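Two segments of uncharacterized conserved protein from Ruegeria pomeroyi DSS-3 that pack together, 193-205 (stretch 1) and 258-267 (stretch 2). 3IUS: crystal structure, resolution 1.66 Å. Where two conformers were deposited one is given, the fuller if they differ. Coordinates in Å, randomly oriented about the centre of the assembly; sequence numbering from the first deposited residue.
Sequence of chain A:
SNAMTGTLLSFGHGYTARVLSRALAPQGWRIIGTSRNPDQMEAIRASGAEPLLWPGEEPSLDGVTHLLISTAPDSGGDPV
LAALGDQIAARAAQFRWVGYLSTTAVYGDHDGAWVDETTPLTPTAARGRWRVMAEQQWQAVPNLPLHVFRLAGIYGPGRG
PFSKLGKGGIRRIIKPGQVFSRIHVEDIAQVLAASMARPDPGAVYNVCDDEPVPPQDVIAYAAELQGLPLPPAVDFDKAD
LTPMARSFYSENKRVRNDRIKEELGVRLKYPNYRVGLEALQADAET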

# COMPACT_ATOMS: atom_id res chain seq x y z
N ALA A 193 8.02 9.80 -0.22
CA ALA A 193 8.74 11.06 -0.24
C ALA A 193 10.25 10.83 -0.21
O ALA A 193 11.00 11.43 -1.00
CB ALA A 193 8.30 11.95 0.93
N ALA A 194 10.70 9.93 0.66
CA ALA A 194 12.13 9.64 0.78
C ALA A 194 12.71 9.09 -0.53
O ALA A 194 13.80 9.48 -0.96
CB ALA A 194 12.39 8.66 1.92
N SER A 195 11.96 8.19 -1.17
CA SER A 195 12.41 7.60 -2.43
C SER A 195 12.46 8.65 -3.52
O SER A 195 13.41 8.71 -4.31
CB SER A 195 11.49 6.44 -2.83
OG SER A 195 11.91 5.86 -4.05
N MSE A 196 11.43 9.50 -3.57
CA MSE A 196 11.46 10.64 -4.50
C MSE A 196 12.75 11.44 -4.32
O MSE A 196 13.34 11.90 -5.30
CB MSE A 196 10.23 11.54 -4.31
CG MSE A 196 9.02 11.15 -5.14
SE MSE A 196 7.32 11.67 -4.32
CE MSE A 196 6.15 11.27 -5.81
N ALA A 197 13.19 11.60 -3.08
CA ALA A 197 14.38 12.40 -2.79
C ALA A 197 15.69 11.69 -3.15
O ALA A 197 16.67 12.33 -3.55
CB ALA A 197 14.40 12.83 -1.32
N ARG A 198 15.71 10.36 -2.98
CA ARG A 198 16.88 9.55 -3.32
C ARG A 198 16.53 8.45 -4.33
O ARG A 198 16.47 7.28 -3.97
CB ARG A 198 17.47 8.90 -2.07
CG ARG A 198 17.91 9.84 -0.95
CD ARG A 198 18.53 9.03 0.19
NE ARG A 198 18.68 9.80 1.42
CZ ARG A 198 19.06 9.29 2.59
NH1 ARG A 198 19.33 7.99 2.70
NH2 ARG A 198 19.18 10.07 3.66
N PRO A 199 16.30 8.82 -5.60
CA PRO A 199 15.95 7.82 -6.62
C PRO A 199 17.03 6.76 -6.84
O PRO A 199 18.23 7.07 -6.86
CB PRO A 199 15.75 8.66 -7.88
CG PRO A 199 15.44 10.04 -7.38
CD PRO A 199 16.24 10.20 -6.13
N ASP A 200 16.60 5.52 -7.03
CA ASP A 200 17.49 4.39 -7.22
C ASP A 200 16.83 3.41 -8.19
O ASP A 200 16.29 2.39 -7.79
CB ASP A 200 17.77 3.72 -5.87
CG ASP A 200 18.83 2.64 -5.95
OD1 ASP A 200 19.59 2.59 -6.93
OD2 ASP A 200 18.91 1.83 -5.00
N PRO A 201 16.86 3.74 -9.49
CA PRO A 201 16.14 3.00 -10.53
C PRO A 201 16.28 1.48 -10.40
O PRO A 201 17.39 0.97 -10.36
CB PRO A 201 16.79 3.49 -11.82
CG PRO A 201 17.14 4.90 -11.50
CD PRO A 201 17.61 4.88 -10.07
N GLY A 202 15.14 0.80 -10.31
CA GLY A 202 15.12 -0.65 -10.21
C GLY A 202 14.93 -1.20 -8.80
O GLY A 202 14.68 -2.39 -8.62
N ALA A 203 15.02 -0.32 -7.81
CA ALA A 203 14.98 -0.75 -6.41
C ALA A 203 13.60 -1.25 -6.03
O ALA A 203 12.60 -0.74 -6.53
CB ALA A 203 15.41 0.38 -5.50
N VAL A 204 13.57 -2.25 -5.16
CA VAL A 204 12.34 -2.75 -4.54
C VAL A 204 12.44 -2.52 -3.03
O VAL A 204 13.48 -2.78 -2.43
CB VAL A 204 12.17 -4.25 -4.80
CG1 VAL A 204 10.89 -4.77 -4.14
CG2 VAL A 204 12.14 -4.53 -6.29
N TYR A 205 11.36 -2.05 -2.41
CA TYR A 205 11.35 -1.79 -0.98
C TYR A 205 10.12 -2.40 -0.37
O TYR A 205 9.02 -2.15 -0.85
CB TYR A 205 11.28 -0.28 -0.70
CG TYR A 205 12.35 0.53 -1.39
CD1 TYR A 205 13.59 0.72 -0.80
CD2 TYR A 205 12.10 1.12 -2.62
CE1 TYR A 205 14.57 1.47 -1.43
CE2 TYR A 205 13.07 1.87 -3.26
CZ TYR A 205 14.30 2.05 -2.65
OH TYR A 205 15.26 2.79 -3.30
N ASP A 258 14.26 -3.40 6.38
CA ASP A 258 15.58 -2.79 6.58
C ASP A 258 15.95 -1.78 5.49
O ASP A 258 16.53 -0.73 5.77
CB ASP A 258 16.66 -3.88 6.66
CG ASP A 258 16.35 -4.94 7.70
OD1 ASP A 258 16.00 -4.58 8.83
OD2 ASP A 258 16.47 -6.14 7.38
N ARG A 259 15.59 -2.11 4.26
CA ARG A 259 15.96 -1.30 3.11
C ARG A 259 15.47 0.15 3.20
O ARG A 259 16.20 1.09 2.92
CB ARG A 259 15.46 -1.96 1.82
CG ARG A 259 16.36 -1.75 0.63
CD ARG A 259 16.31 -2.93 -0.32
NE ARG A 259 16.48 -4.20 0.38
CZ ARG A 259 17.01 -5.29 -0.16
NH1 ARG A 259 17.12 -6.40 0.56
NH2 ARG A 259 17.44 -5.28 -1.42
N ILE A 260 14.21 0.32 3.60
CA ILE A 260 13.66 1.68 3.68
C ILE A 260 14.37 2.48 4.77
O ILE A 260 14.49 3.70 4.67
CB ILE A 260 12.13 1.69 3.92
CG1 ILE A 260 11.79 0.93 5.19
CG2 ILE A 260 11.38 1.15 2.69
CD1 ILE A 260 10.32 0.98 5.59
N LYS A 261 14.85 1.79 5.80
CA LYS A 261 15.53 2.45 6.90
C LYS A 261 16.97 2.80 6.50
O LYS A 261 17.38 3.95 6.60
CB LYS A 261 15.54 1.56 8.14
CG LYS A 261 14.16 1.31 8.75
CD LYS A 261 14.26 0.25 9.83
CE LYS A 261 12.90 -0.09 10.46
NZ LYS A 261 13.04 -1.33 11.27
N GLU A 262 17.70 1.80 6.03
CA GLU A 262 19.13 1.94 5.76
C GLU A 262 19.45 2.69 4.48
O GLU A 262 20.46 3.40 4.40
CB GLU A 262 19.80 0.56 5.74
CG GLU A 262 19.83 -0.13 7.09
CD GLU A 262 20.30 -1.57 6.99
OE1 GLU A 262 21.28 -1.83 6.27
OE2 GLU A 262 19.68 -2.44 7.63
N GLU A 263 18.61 2.52 3.47
CA GLU A 263 18.87 3.14 2.17
C GLU A 263 18.15 4.48 2.03
O GLU A 263 18.72 5.43 1.50
CB GLU A 263 18.49 2.19 1.03
CG GLU A 263 19.28 0.89 1.02
CD GLU A 263 19.04 0.05 -0.22
OE1 GLU A 263 18.32 0.50 -1.13
OE2 GLU A 263 19.59 -1.08 -0.30
N LEU A 264 16.91 4.56 2.52
CA LEU A 264 16.10 5.77 2.35
C LEU A 264 16.14 6.72 3.54
O LEU A 264 15.68 7.85 3.44
CB LEU A 264 14.64 5.41 2.05
CG LEU A 264 14.35 4.59 0.79
CD1 LEU A 264 12.85 4.48 0.56
CD2 LEU A 264 15.07 5.15 -0.43
N GLY A 265 16.66 6.25 4.68
CA GLY A 265 16.75 7.07 5.86
C GLY A 265 15.43 7.25 6.59
O GLY A 265 15.28 8.14 7.43
N VAL A 266 14.46 6.40 6.27
CA VAL A 266 13.14 6.49 6.90
C VAL A 266 13.17 6.02 8.34
O VAL A 266 13.79 5.00 8.67
CB VAL A 266 12.09 5.67 6.12
CG1 VAL A 266 10.85 5.44 6.98
CG2 VAL A 266 11.74 6.37 4.82
N ARG A 267 12.51 6.77 9.21
CA ARG A 267 12.31 6.35 10.58
C ARG A 267 10.81 6.31 10.85
O ARG A 267 10.14 7.34 10.84
CB ARG A 267 13.03 7.30 11.55
CG ARG A 267 12.97 6.83 12.99
CD ARG A 267 14.05 7.46 13.87
NE ARG A 267 14.14 6.73 15.14
CZ ARG A 267 13.23 6.80 16.10
NH1 ARG A 267 13.38 6.10 17.21
NH2 ARG A 267 12.17 7.58 15.95
O HOH W 1 20.30 6.33 5.17
O HOH W 2 17.92 2.46 -2.81

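The contact joins the end of one helix and the strand that follows it to a second helix and its exit, burying 507 Å² summed over both sides. Its rule is an apolar cluster around Leu 264, with polar groups and two waters beside it.

Ala 194, on the helix, points its CB toward stretch 2. Its small methyl sits where the backbones come close: the CA atoms of Ala 194 and Leu 264 are 5.8 Å apart, and Ala 194 CB lies 4.0 Å from Leu 264 CB and 3.8 Å from Val 266 CG2. A single methyl thus touches two branched side chains. Ser 195 sits sideways to the contact; its CB packs 4.1 Å from Leu 264 CD1, while its hydroxyl is satisfied elsewhere in the structure.

Arg 198 is the first residue to leave helical geometry, and its side chain, m at chi1 and then extended, reaches the backbone of stretch 2 at Glu 263. Arg 198 NH1 donates to Glu 263 O at 2.9 Å, the single direct hydrogen bond across the contact, with the acceptor near the guanidinium plane. The same NH1 donates to water 1, which in turn donates to Glu 262 O, so one nitrogen serves two consecutive carbonyls, those of Glu 262 and Glu 263. Gly 265 suits this place twice over: its phi is positive, and an ideal CB would come within a tight 3.1 Å of Arg 198 NH2.

The chain then reverses through a type II turn from Asp 200 to Ala 203, closed by Ala 203 N to Asp 200 O at 3.0 Å; the backbone angles of Gly 202 call for glycine. Asp 200 OD2 lies 4.1 Å from Glu 263 OE1, a pairing of like charges. Water 2 mediates, donating to Asp 200 OD2 at 2.5 Å and to Glu 263 OE1 at 2.6 Å, and accepting from Tyr 205 OH at 2.7 Å.

On the strand, Val 204 O lies 3.5 Å from Arg 259 CD and is buried without a polar partner. Tyr 205 packs next to it in sequence, with its CB 3.7 Å from Ile 260 CG2, and its ring extends along stretch 2 to Leu 264, whose CD1 lies over one face, 4.1 Å from the ring centroid, in a CH-pi contact. Leu 264, the residue most covered here, therefore fills the space between Ala 194 and the tyrosine ring. An aromatic with a hydroxyl fits because it offers leucine a broad apolar face while its OH reaches water 2.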